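Local structure of nickel ABC transporter (Nickel-binding protein) (3T66) at residues A[256-261]-A[314-319]; A[284-289]-A[295-300]; A[400-405]-A[451-456]; A[416-421]-A[443-448]. The protein probably serves as the extracellular solute-binding component of an ABC importer, perhaps for nickel or peptides. One frame throughout, in Å; residues are numbered along the deposited sequence.

Overall arrangement
All four contacts lie away from the calcium-binding residue D179, and none of them forms a known ligand site. Contacts 3 and 4 are the closest pair, with centres about 11 Å apart. Contact 4 is nested in the chain between the two segments of contact 3, and Y402 packs on L418 and I445. Contact 2 lies about 14 Å from contact 3 and 15 Å from contact 4, centre to centre. It meets F453 and H456 of the former and D446 of the latter. Contact 1 is peripheral, its centre about 34 Å from the centre of the chain. It still reaches contact 4, where R259 NE probably bonds to Q448 O at 3.2 Å.

Contact 1 of 4, residues A[256-261]-A[314-319]; sequences VNVRRA and AGYTLE
N257 meets A314 most closely, with N257 CB 3.7 Å from A314 CB. The CA atoms of this pair are 5.2 Å apart, the nearest backbone approach between 256-261 and 314-319. The contact is small and mostly apolar. The N257 side chain is also pinned from its own helix. Its OD1 takes a hydrogen bond from R260 NH1 at 3.1 Å, with an angle of 162° at the hydrogen. The oxygen lies in the guanidinium plane, but the donor sits well above the N257 carbonyl plane. An alanine here would remove the carboxamide and is likely to deprive R260 NH1 of this acceptor, leaving the guanidinium held more weakly. V258 comes next and uses one branch. CG2, anti to the carbonyl carbon, lies 3.8 Å from Y316 CE1 and 4.1 Å from A314 CB. It thus spans the end of helix 304-314 and the residues that follow. That end is a Schellman motif: G315 has positive phi and turns the chain out of the helix, toward the short strand 317-318. Y316 then comes back to V258, crossing it at a slant, and also touches M323 and K325 of the neighbouring strand. R259 faces elsewhere and gives its NE to Q448 O and its NH1 to L253 O. R260 NH2 reaches E447 O in a weak bond.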
loop_
_atom_site.group_PDB
_atom_site.type_symbol
_atom_site.label_atom_id
_atom_site.label_comp_id
_atom_site.label_asym_id
_atom_site.label_seq_id
_atom_site.Cartn_x
_atom_site.Cartn_y
_atom_site.Cartn_z
ATOM N N VAL A 256 20.527 21.100 -5.187
ATOM C CA VAL A 256 19.559 20.946 -4.084
ATOM C C VAL A 256 18.414 21.944 -4.232
ATOM O O VAL A 256 17.235 21.581 -4.090
ATOM C CB VAL A 256 20.204 21.103 -2.677
ATOM N N ASN A 257 18.749 23.194 -4.536
ATOM C CA ASN A 257 17.730 24.212 -4.633
ATOM C C ASN A 257 16.887 24.093 -5.893
ATOM O O ASN A 257 15.723 24.520 -5.907
ATOM C CB ASN A 257 18.336 25.593 -4.525
ATOM C CG ASN A 257 18.918 25.859 -3.179
ATOM O OD1 ASN A 257 18.266 25.658 -2.137
ATOM N ND2 ASN A 257 20.160 26.343 -3.177
ATOM N N VAL A 258 17.455 23.521 -6.945
ATOM C CA VAL A 258 16.625 23.270 -8.130
ATOM C C VAL A 258 15.539 22.230 -7.783
ATOM O O VAL A 258 14.380 22.344 -8.218
ATOM C CB VAL A 258 17.425 22.792 -9.368
ATOM C CG1 VAL A 258 16.482 22.321 -10.449
ATOM C CG2 VAL A 258 18.312 23.890 -9.903
ATOM N N ARG A 259 15.926 21.238 -6.979
ATOM C CA ARG A 259 14.993 20.248 -6.494
ATOM C C ARG A 259 13.940 20.870 -5.566
ATOM O O ARG A 259 12.718 20.791 -5.849
ATOM C CB ARG A 259 15.751 19.129 -5.812
ATOM C CG ARG A 259 16.707 18.421 -6.759
ATOM C CD ARG A 259 17.127 17.088 -6.241
ATOM N NE ARG A 259 18.034 17.142 -5.085
ATOM C CZ ARG A 259 19.355 17.357 -5.146
ATOM N NH1 ARG A 259 19.942 17.610 -6.322
ATOM N NH2 ARG A 259 20.094 17.341 -4.022
ATOM N N ARG A 260 14.411 21.499 -4.488
ATOM C CA ARG A 260 13.566 22.260 -3.585
ATOM C C ARG A 260 12.478 23.040 -4.289
ATOM O O ARG A 260 11.368 23.219 -3.784
ATOM C CB ARG A 260 14.433 23.239 -2.859
ATOM C CG ARG A 260 14.934 22.702 -1.584
ATOM C CD ARG A 260 16.321 23.182 -1.269
ATOM N NE ARG A 260 16.798 22.522 -0.053
ATOM C CZ ARG A 260 17.973 22.724 0.530
ATOM N NH1 ARG A 260 18.866 23.570 0.032
ATOM N NH2 ARG A 260 18.260 22.043 1.616
ATOM N N ALA A 261 12.822 23.521 -5.471
ATOM C CA ALA A 261 11.965 24.424 -6.202
ATOM C C ALA A 261 10.825 23.643 -6.894
ATOM O O ALA A 261 9.633 23.975 -6.713
ATOM C CB ALA A 261 12.803 25.211 -7.200
ATOM N N ALA A 314 19.736 28.931 -6.164
ATOM C CA ALA A 314 20.463 28.006 -6.999
ATOM C C ALA A 314 21.293 28.736 -8.027
ATOM O O ALA A 314 22.354 28.275 -8.401
ATOM C CB ALA A 314 19.531 27.082 -7.665
ATOM N N GLY A 315 20.764 29.822 -8.564
ATOM C CA GLY A 315 21.521 30.623 -9.497
ATOM C C GLY A 315 20.796 30.836 -10.789
ATOM O O GLY A 315 21.379 30.831 -11.858
ATOM N N TYR A 316 19.501 31.034 -10.682
ATOM C CA TYR A 316 18.663 31.192 -11.862
ATOM C C TYR A 316 17.800 32.415 -11.732
ATOM O O TYR A 316 17.099 32.562 -10.734
ATOM C CB TYR A 316 17.775 29.975 -12.046
ATOM C CG TYR A 316 18.453 28.678 -12.450
ATOM C CD1 TYR A 316 19.232 27.963 -11.552
ATOM C CD2 TYR A 316 18.249 28.140 -13.714
ATOM C CE1 TYR A 316 19.819 26.756 -11.917
ATOM C CE2 TYR A 316 18.823 26.957 -14.091
ATOM C CZ TYR A 316 19.603 26.258 -13.195
ATOM O OH TYR A 316 20.167 25.058 -13.573
ATOM N N THR A 317 17.856 33.296 -12.724
ATOM C CA THR A 317 16.960 34.443 -12.765
ATOM C C THR A 317 16.194 34.419 -14.087
ATOM O O THR A 317 16.641 33.792 -15.055
ATOM C CB THR A 317 17.721 35.756 -12.582
ATOM N N LEU A 318 15.027 35.062 -14.124
ATOM C CA LEU A 318 14.222 35.123 -15.364
ATOM C C LEU A 318 14.592 36.352 -16.215
ATOM O O LEU A 318 14.358 37.481 -15.788
ATOM C CB LEU A 318 12.707 35.114 -15.046
ATOM N N GLU A 319 15.167 36.142 -17.405
ATOM C CA GLU A 319 15.580 37.270 -18.281
ATOM C C GLU A 319 14.837 37.406 -19.623
ATOM O O GLU A 319 14.996 36.575 -20.531
ATOM C CB GLU A 319 17.100 37.309 -18.473
ATOM C CG GLU A 319 17.795 38.166 -17.417
ATOM C CD GLU A 319 19.309 38.058 -17.470
ATOM O OE1 GLU A 319 19.903 38.208 -18.570
ATOM O OE2 GLU A 319 19.911 37.825 -16.398
#

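Contact 2 of 4, residues A[284-289]-A[295-300]; sequences DGPFIP and PSYEKK
D284 and Y297 are the residues where the two backbones come nearest, with CA atoms 7.0 Å apart, and neither segment has regular helix or strand structure. Both belong to the long connection between strand 280-282 and helix 304-314, an irregular loop of this family 5 bacterial solute-binding protein. The chain folds back there, so that Y297 lies against 284-286. The Y297 ring carries the contact. D284 O stands over the centre of one face, 3.4 Å above the plane. P295 CB lies on the opposite face, 3.6 Å above it and offset toward the rim. The ring is thus held between a backbone carbonyl of one segment and a proline of its own. Y297 chi1 is -65°, which puts CG beside the backbone N and carries the ring across to D284. D284 CB adds a side-chain touch, 3.8 Å from Y297 CD1. A serine in place of Y297 would probably leave the D284 carbonyl and P295 without the flat surface between them and open a gap beside P286. G285 has a fully extended backbone, and a side chain on it would point at the tyrosine hydroxyl. Beyond it, P286 CG lies over the centre of the F287 ring, which meets F293 edge to face. P286 O accepts bonds from T241 OG1 and T388 OG1. At the far end of the tyrosine, Y297 OH is 3.9 Å from P286 CD.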
loop_
_atom_site.group_PDB
_atom_site.type_symbol
_atom_site.label_atom_id
_atom_site.label_comp_id
_atom_site.label_asym_id
_atom_site.label_seq_id
_atom_site.Cartn_x
_atom_site.Cartn_y
_atom_site.Cartn_z
ATOM N N ASP A 284 3.219 14.850 2.820
ATOM C CA ASP A 284 4.377 15.631 3.247
ATOM C C ASP A 284 5.647 14.790 3.018
ATOM O O ASP A 284 6.742 15.179 3.432
ATOM C CB ASP A 284 4.320 15.968 4.752
ATOM C CG ASP A 284 2.963 16.549 5.225
ATOM O OD1 ASP A 284 2.430 17.513 4.597
ATOM O OD2 ASP A 284 2.464 16.077 6.285
ATOM N N GLY A 285 5.491 13.624 2.392
ATOM C CA GLY A 285 6.594 12.687 2.242
ATOM C C GLY A 285 6.214 11.308 1.707
ATOM O O GLY A 285 5.061 11.073 1.371
ATOM N N PRO A 286 7.199 10.383 1.623
ATOM C CA PRO A 286 6.900 9.109 1.048
ATOM C C PRO A 286 5.994 8.316 1.968
ATOM O O PRO A 286 5.212 7.545 1.467
ATOM C CB PRO A 286 8.248 8.455 0.973
ATOM C CG PRO A 286 8.935 8.977 2.065
ATOM C CD PRO A 286 8.538 10.385 2.212
ATOM N N PHE A 287 6.054 8.554 3.283
ATOM C CA PHE A 287 5.350 7.733 4.275
ATOM C C PHE A 287 4.234 8.457 4.945
ATOM O O PHE A 287 4.387 9.628 5.308
ATOM C CB PHE A 287 6.297 7.271 5.380
ATOM C CG PHE A 287 7.540 6.591 4.874
ATOM C CD1 PHE A 287 7.462 5.575 3.938
ATOM C CD2 PHE A 287 8.776 6.986 5.319
ATOM C CE1 PHE A 287 8.564 4.963 3.476
ATOM C CE2 PHE A 287 9.876 6.378 4.852
ATOM C CZ PHE A 287 9.768 5.344 3.932
ATOM N N ILE A 288 3.127 7.754 5.158
ATOM C CA ILE A 288 1.960 8.363 5.765
ATOM C C ILE A 288 2.179 8.722 7.218
ATOM O O ILE A 288 2.861 8.030 7.954
ATOM C CB ILE A 288 0.674 7.534 5.620
ATOM C CG1 ILE A 288 0.926 6.077 5.917
ATOM C CG2 ILE A 288 0.121 7.666 4.227
ATOM C CD1 ILE A 288 -0.260 5.467 6.506
ATOM N N PRO A 289 1.569 9.809 7.640
ATOM C CA PRO A 289 1.943 10.278 8.939
ATOM C C PRO A 289 1.786 9.228 10.057
ATOM O O PRO A 289 2.608 9.194 10.951
ATOM C CB PRO A 289 1.010 11.487 9.138
ATOM C CG PRO A 289 0.582 11.870 7.706
ATOM C CD PRO A 289 0.426 10.556 7.080
ATOM N N PRO A 295 8.569 11.122 9.827
ATOM C CA PRO A 295 9.112 12.329 10.438
ATOM C C PRO A 295 8.003 13.303 10.678
ATOM O O PRO A 295 6.998 13.263 9.941
ATOM C CB PRO A 295 9.979 12.907 9.318
ATOM C CG PRO A 295 10.285 11.792 8.435
ATOM C CD PRO A 295 9.043 10.964 8.445
ATOM N N SER A 296 8.155 14.161 11.680
ATOM C CA SER A 296 7.354 15.386 11.688
ATOM C C SER A 296 8.015 16.301 10.640
ATOM O O SER A 296 9.256 16.333 10.505
ATOM C CB SER A 296 7.270 16.061 13.089
ATOM N N TYR A 297 7.225 17.033 9.867
ATOM C CA TYR A 297 7.859 17.927 8.902
ATOM C C TYR A 297 7.489 19.386 9.215
ATOM O O TYR A 297 6.329 19.631 9.631
ATOM C CB TYR A 297 7.429 17.562 7.499
ATOM C CG TYR A 297 7.872 16.203 6.987
ATOM C CD1 TYR A 297 7.089 15.062 7.181
ATOM C CD2 TYR A 297 9.046 16.056 6.247
ATOM C CE1 TYR A 297 7.480 13.792 6.681
ATOM C CE2 TYR A 297 9.433 14.794 5.752
ATOM C CZ TYR A 297 8.637 13.676 5.971
ATOM O OH TYR A 297 9.019 12.464 5.452
ATOM N N GLU A 298 8.448 20.330 9.051
ATOM C CA GLU A 298 8.155 21.763 9.230
ATOM C C GLU A 298 7.030 22.110 8.260
ATOM O O GLU A 298 6.990 21.578 7.158
ATOM C CB GLU A 298 9.386 22.653 9.017
ATOM N N LYS A 299 6.061 22.914 8.671
ATOM C CA LYS A 299 4.900 23.110 7.785
ATOM C C LYS A 299 5.276 24.162 6.706
ATOM O O LYS A 299 5.679 25.262 7.042
ATOM C CB LYS A 299 3.650 23.500 8.601
ATOM N N LYS A 300 5.229 23.835 5.418
ATOM C CA LYS A 300 5.873 24.746 4.468
ATOM C C LYS A 300 4.870 25.432 3.520
ATOM O O LYS A 300 3.853 24.818 3.144
ATOM C CB LYS A 300 6.984 24.030 3.716
#

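Contact 3 of 4, residues A[400-405]-A[451-456]; sequences ATYHPT and HSFLIH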
loop_
_atom_site.group_PDB
_atom_site.type_symbol
_atom_site.label_atom_id
_atom_site.label_comp_id
_atom_site.label_asym_id
_atom_site.label_seq_id
_atom_site.Cartn_x
_atom_site.Cartn_y
_atom_site.Cartn_z
ATOM N N ALA A 400 15.219 -0.213 -2.867
ATOM C CA ALA A 400 14.960 -0.263 -4.282
ATOM C C ALA A 400 15.133 1.107 -4.934
ATOM O O ALA A 400 15.640 1.215 -6.059
ATOM C CB ALA A 400 13.600 -0.804 -4.547
ATOM N N THR A 401 14.757 2.167 -4.249
ATOM C CA THR A 401 14.689 3.455 -4.944
ATOM C C THR A 401 15.908 4.382 -4.727
ATOM O O THR A 401 16.139 5.357 -5.485
ATOM C CB THR A 401 13.371 4.138 -4.572
ATOM O OG1 THR A 401 12.309 3.170 -4.712
ATOM C CG2 THR A 401 13.102 5.308 -5.452
ATOM N N TYR A 402 16.705 4.059 -3.710
ATOM C CA TYR A 402 17.717 4.977 -3.235
ATOM C C TYR A 402 19.101 4.389 -3.178
ATOM O O TYR A 402 20.069 5.102 -3.343
ATOM C CB TYR A 402 17.312 5.481 -1.863
ATOM C CG TYR A 402 16.068 6.305 -1.920
ATOM C CD1 TYR A 402 16.095 7.582 -2.500
ATOM C CD2 TYR A 402 14.864 5.815 -1.419
ATOM C CE1 TYR A 402 14.960 8.364 -2.571
ATOM C CE2 TYR A 402 13.712 6.578 -1.482
ATOM C CZ TYR A 402 13.767 7.865 -2.061
ATOM O OH TYR A 402 12.641 8.655 -2.141
ATOM N N HIS A 403 19.214 3.093 -2.927
ATOM C CA HIS A 403 20.542 2.521 -2.857
ATOM C C HIS A 403 21.154 2.440 -4.255
ATOM O O HIS A 403 20.456 2.103 -5.196
ATOM C CB HIS A 403 20.517 1.167 -2.196
ATOM C CG HIS A 403 21.872 0.587 -2.016
ATOM N ND1 HIS A 403 22.641 0.158 -3.079
ATOM C CD2 HIS A 403 22.616 0.386 -0.907
ATOM C CE1 HIS A 403 23.799 -0.289 -2.632
ATOM N NE2 HIS A 403 23.805 -0.174 -1.316
ATOM N N PRO A 404 22.456 2.784 -4.398
ATOM C CA PRO A 404 23.184 2.648 -5.681
ATOM C C PRO A 404 22.809 1.386 -6.471
ATOM O O PRO A 404 22.594 1.464 -7.662
ATOM C CB PRO A 404 24.662 2.568 -5.244
ATOM C CG PRO A 404 24.717 3.191 -3.835
ATOM C CD PRO A 404 23.290 3.454 -3.376
ATOM N N THR A 405 22.711 0.247 -5.791
ATOM C CA THR A 405 22.412 -1.043 -6.403
ATOM C C THR A 405 20.908 -1.233 -6.678
ATOM O O THR A 405 20.494 -2.212 -7.282
ATOM C CB THR A 405 22.913 -2.191 -5.468
ATOM N N HIS A 451 13.068 13.371 -3.760
ATOM C CA HIS A 451 12.038 13.525 -4.795
ATOM C C HIS A 451 10.950 14.435 -4.289
ATOM O O HIS A 451 11.072 14.994 -3.209
ATOM C CB HIS A 451 11.466 12.194 -5.188
ATOM C CG HIS A 451 12.473 11.223 -5.709
ATOM N ND1 HIS A 451 13.079 11.371 -6.939
ATOM C CD2 HIS A 451 12.940 10.055 -5.197
ATOM C CE1 HIS A 451 13.874 10.336 -7.163
ATOM N NE2 HIS A 451 13.805 9.522 -6.125
ATOM N N SER A 452 9.883 14.607 -5.042
ATOM C CA SER A 452 8.836 15.461 -4.527
ATOM C C SER A 452 7.651 14.603 -4.286
ATOM O O SER A 452 7.159 13.980 -5.213
ATOM C CB SER A 452 8.464 16.568 -5.517
ATOM O OG SER A 452 7.625 17.549 -4.897
ATOM N N PHE A 453 7.178 14.568 -3.049
ATOM C CA PHE A 453 6.036 13.724 -2.745
ATOM C C PHE A 453 4.788 14.552 -2.706
ATOM O O PHE A 453 4.678 15.483 -1.905
ATOM C CB PHE A 453 6.266 12.923 -1.468
ATOM C CG PHE A 453 7.398 11.983 -1.592
ATOM C CD1 PHE A 453 7.231 10.771 -2.269
ATOM C CD2 PHE A 453 8.651 12.344 -1.154
ATOM C CE1 PHE A 453 8.295 9.878 -2.451
ATOM C CE2 PHE A 453 9.742 11.485 -1.331
ATOM C CZ PHE A 453 9.565 10.241 -1.987
ATOM N N LEU A 454 3.869 14.202 -3.610
ATOM C CA LEU A 454 2.648 14.945 -3.873
ATOM C C LEU A 454 1.486 14.516 -3.011
ATOM O O LEU A 454 1.134 15.186 -2.041
ATOM C CB LEU A 454 2.285 14.761 -5.328
ATOM C CG LEU A 454 3.410 15.204 -6.247
ATOM C CD1 LEU A 454 3.114 14.721 -7.670
ATOM C CD2 LEU A 454 3.530 16.714 -6.171
ATOM N N ILE A 455 0.865 13.405 -3.364
ATOM C CA ILE A 455 -0.283 12.969 -2.588
ATOM C C ILE A 455 -0.322 11.480 -2.168
ATOM O O ILE A 455 0.477 10.618 -2.612
ATOM C CB ILE A 455 -1.606 13.340 -3.271
ATOM C CG1 ILE A 455 -1.810 12.525 -4.536
ATOM C CG2 ILE A 455 -1.701 14.860 -3.553
ATOM C CD1 ILE A 455 -3.262 12.570 -5.051
ATOM N N HIS A 456 -1.274 11.215 -1.293
ATOM C CA HIS A 456 -1.603 9.893 -0.845
ATOM C C HIS A 456 -3.036 9.666 -1.316
ATOM O O HIS A 456 -3.968 10.235 -0.758
ATOM C CB HIS A 456 -1.578 9.822 0.701
ATOM C CG HIS A 456 -0.239 10.073 1.319
ATOM N ND1 HIS A 456 0.920 9.471 0.875
ATOM C CD2 HIS A 456 0.117 10.829 2.384
ATOM C CE1 HIS A 456 1.932 9.853 1.633
ATOM N NE2 HIS A 456 1.470 10.675 2.560
#
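Y402 OH is the polar atom on which the contact converges, meeting the edges of the H451 and F453 rings. It is 3.4 Å from H451 CD2 and 3.5 Å from F453 CZ, close to the plane of each ring. These are packing contacts with ring carbons. The hydrogen bond of this hydroxyl runs to Y397 OH, five residues earlier on the same helix. Y402 comes from the opposite direction to both rings. Its CG is anti to the carbonyl carbon (chi1 -66°), and this aims the phenol at the strand although the backbones stay far apart: the nearest CA pair, Y402 and H451, is 10.4 Å apart. The Y402 and H451 rings meet obliquely, with centroids 5.7 Å apart and planes at 42°. H451 ND1 bonds to M246 N, which would restrain the rotation of the imidazole. T401 CG2 touches the same ring more loosely, at NE2. The contact joins the last turn of helix 395-402 to residues 451-453 of the long strand that follows helix 431-447. That strand pairs with strand 240-246 and has a classic beta bulge at L454 and I455 opposite H242, while helix 416-426 packs on Y402 through L418 and I422.

Contact 4 of 4, residues A[416-421]-A[443-448]; sequences PELTGI and AYIDEQ
L418 and Y444 form the closely packed part of the contact, with I445 next to them. L418 CB is 3.8 Å from Y444 CE2, and L418 CD1 touches the same side of the ring at CD2. The other branch, L418 CD2, lies 4.0 Å from I445 CG1. L418 and I445 are buried, and Y402 of helix 395-402 covers both. L418 CG stands opposite its backbone N (chi1 -169°), which extends the two methyl branches toward the partner helix. The outer part is open to solvent, for E417 is exposed. It runs slantwise over one face of the Y444 ring, with its carboxylate beside CE1. Its CG makes a CH-pi contact 4.0 Å from the ring centroid, 25° off the ring normal. The carboxylate plane is turned 45° from the ring. Q448 CB lies over the opposite face, 4.1 Å above the plane, so aliphatic carbon covers the tyrosine from two sides. The hydroxyl does not pair with the E417 carboxylate. Y444 OH is hydrogen-bonded to D415 OD1, just before helix 416-426, and this tie would limit rotation of the phenol. The same aspartate also receives a weak bond from the E417 amide. I421 packs on L437 and Q440, farther back along the partner helix. The axes of segments 416-421 and 443-447 pass 10.6 Å apart and run nearly antiparallel, at 165°. Helices 416-426 and 431-447 follow each other through a short connection, an alpha-alpha hairpin packed on helix 395-402.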
loop_
_atom_site.group_PDB
_atom_site.type_symbol
_atom_site.label_atom_id
_atom_site.label_comp_id
_atom_site.label_asym_id
_atom_site.label_seq_id
_atom_site.Cartn_x
_atom_site.Cartn_y
_atom_site.Cartn_z
ATOM N N PRO A 416 26.180 8.882 -0.394
ATOM C CA PRO A 416 26.817 7.936 0.532
ATOM C C PRO A 416 26.253 8.026 1.933
ATOM O O PRO A 416 26.085 7.000 2.564
ATOM C CB PRO A 416 28.301 8.329 0.489
ATOM C CG PRO A 416 28.436 9.099 -0.823
ATOM C CD PRO A 416 27.152 9.853 -0.927
ATOM N N GLU A 417 25.929 9.213 2.411
ATOM C CA GLU A 417 25.298 9.296 3.737
ATOM C C GLU A 417 24.024 8.412 3.820
ATOM O O GLU A 417 23.962 7.485 4.631
ATOM C CB GLU A 417 25.045 10.754 4.165
ATOM C CG GLU A 417 23.914 10.928 5.170
ATOM C CD GLU A 417 23.997 12.225 5.980
ATOM O OE1 GLU A 417 23.852 12.120 7.215
ATOM O OE2 GLU A 417 24.191 13.343 5.412
ATOM N N LEU A 418 23.052 8.687 2.949
ATOM C CA LEU A 418 21.910 7.811 2.694
ATOM C C LEU A 418 22.245 6.321 2.528
ATOM O O LEU A 418 21.721 5.471 3.248
ATOM C CB LEU A 418 21.130 8.290 1.466
ATOM C CG LEU A 418 19.769 7.649 1.209
ATOM C CD1 LEU A 418 18.898 7.657 2.440
ATOM C CD2 LEU A 418 19.059 8.410 0.122
ATOM N N THR A 419 23.098 6.003 1.575
ATOM C CA THR A 419 23.546 4.659 1.452
ATOM C C THR A 419 24.034 4.109 2.784
ATOM O O THR A 419 23.837 2.913 3.103
ATOM C CB THR A 419 24.583 4.604 0.417
ATOM O OG1 THR A 419 23.987 5.102 -0.794
ATOM C CG2 THR A 419 25.124 3.136 0.250
ATOM N N GLY A 420 24.618 4.996 3.586
ATOM C CA GLY A 420 25.054 4.625 4.930
ATOM C C GLY A 420 23.895 3.985 5.679
ATOM O O GLY A 420 23.973 2.856 6.182
ATOM N N ILE A 421 22.792 4.717 5.722
ATOM C CA ILE A 421 21.684 4.341 6.557
ATOM C C ILE A 421 21.088 3.074 6.010
ATOM O O ILE A 421 20.895 2.101 6.742
ATOM C CB ILE A 421 20.663 5.459 6.629
ATOM C CG1 ILE A 421 21.344 6.746 7.093
ATOM C CG2 ILE A 421 19.585 5.082 7.604
ATOM C CD1 ILE A 421 20.485 7.986 7.001
ATOM N N ALA A 443 13.851 11.568 6.895
ATOM C CA ALA A 443 14.465 12.861 7.189
ATOM C C ALA A 443 15.551 13.256 6.170
ATOM O O ALA A 443 15.583 14.351 5.611
ATOM C CB ALA A 443 15.054 12.832 8.597
ATOM N N TYR A 444 16.467 12.355 5.922
ATOM C CA TYR A 444 17.537 12.728 5.068
ATOM C C TYR A 444 17.047 13.003 3.655
ATOM O O TYR A 444 17.529 13.934 3.004
ATOM C CB TYR A 444 18.591 11.657 5.061
ATOM C CG TYR A 444 19.682 12.068 4.188
ATOM C CD1 TYR A 444 20.592 13.007 4.615
ATOM C CD2 TYR A 444 19.779 11.569 2.917
ATOM C CE1 TYR A 444 21.616 13.429 3.802
ATOM C CE2 TYR A 444 20.775 11.973 2.082
ATOM C CZ TYR A 444 21.716 12.908 2.526
ATOM O OH TYR A 444 22.750 13.315 1.697
ATOM N N ILE A 445 16.097 12.184 3.200
ATOM C CA ILE A 445 15.469 12.327 1.876
ATOM C C ILE A 445 14.667 13.643 1.739
ATOM O O ILE A 445 14.588 14.248 0.669
ATOM C CB ILE A 445 14.587 11.107 1.570
ATOM C CG1 ILE A 445 15.471 9.902 1.250
ATOM C CG2 ILE A 445 13.693 11.363 0.406
ATOM C CD1 ILE A 445 14.809 8.502 1.461
ATOM N N ASP A 446 14.096 14.100 2.835
ATOM C CA ASP A 446 13.554 15.436 2.853
ATOM C C ASP A 446 14.600 16.537 2.649
ATOM O O ASP A 446 14.451 17.340 1.735
ATOM C CB ASP A 446 12.891 15.697 4.185
ATOM C CG ASP A 446 11.927 16.839 4.119
ATOM O OD1 ASP A 446 11.965 17.750 5.017
ATOM O OD2 ASP A 446 11.123 16.787 3.147
ATOM N N GLU A 447 15.627 16.574 3.527
ATOM C CA GLU A 447 16.585 17.682 3.595
ATOM C C GLU A 447 17.180 17.868 2.219
ATOM O O GLU A 447 17.158 18.949 1.641
ATOM C CB GLU A 447 17.693 17.430 4.625
ATOM N N GLN A 448 17.636 16.756 1.690
ATOM C CA GLN A 448 18.308 16.691 0.428
ATOM C C GLN A 448 17.312 16.678 -0.730
ATOM O O GLN A 448 17.706 16.554 -1.906
ATOM C CB GLN A 448 19.140 15.412 0.432
ATOM C CG GLN A 448 20.488 15.539 -0.218
ATOM C CD GLN A 448 21.188 16.812 0.202
ATOM O OE1 GLN A 448 21.036 17.280 1.349
ATOM N NE2 GLN A 448 21.950 17.395 -0.726
#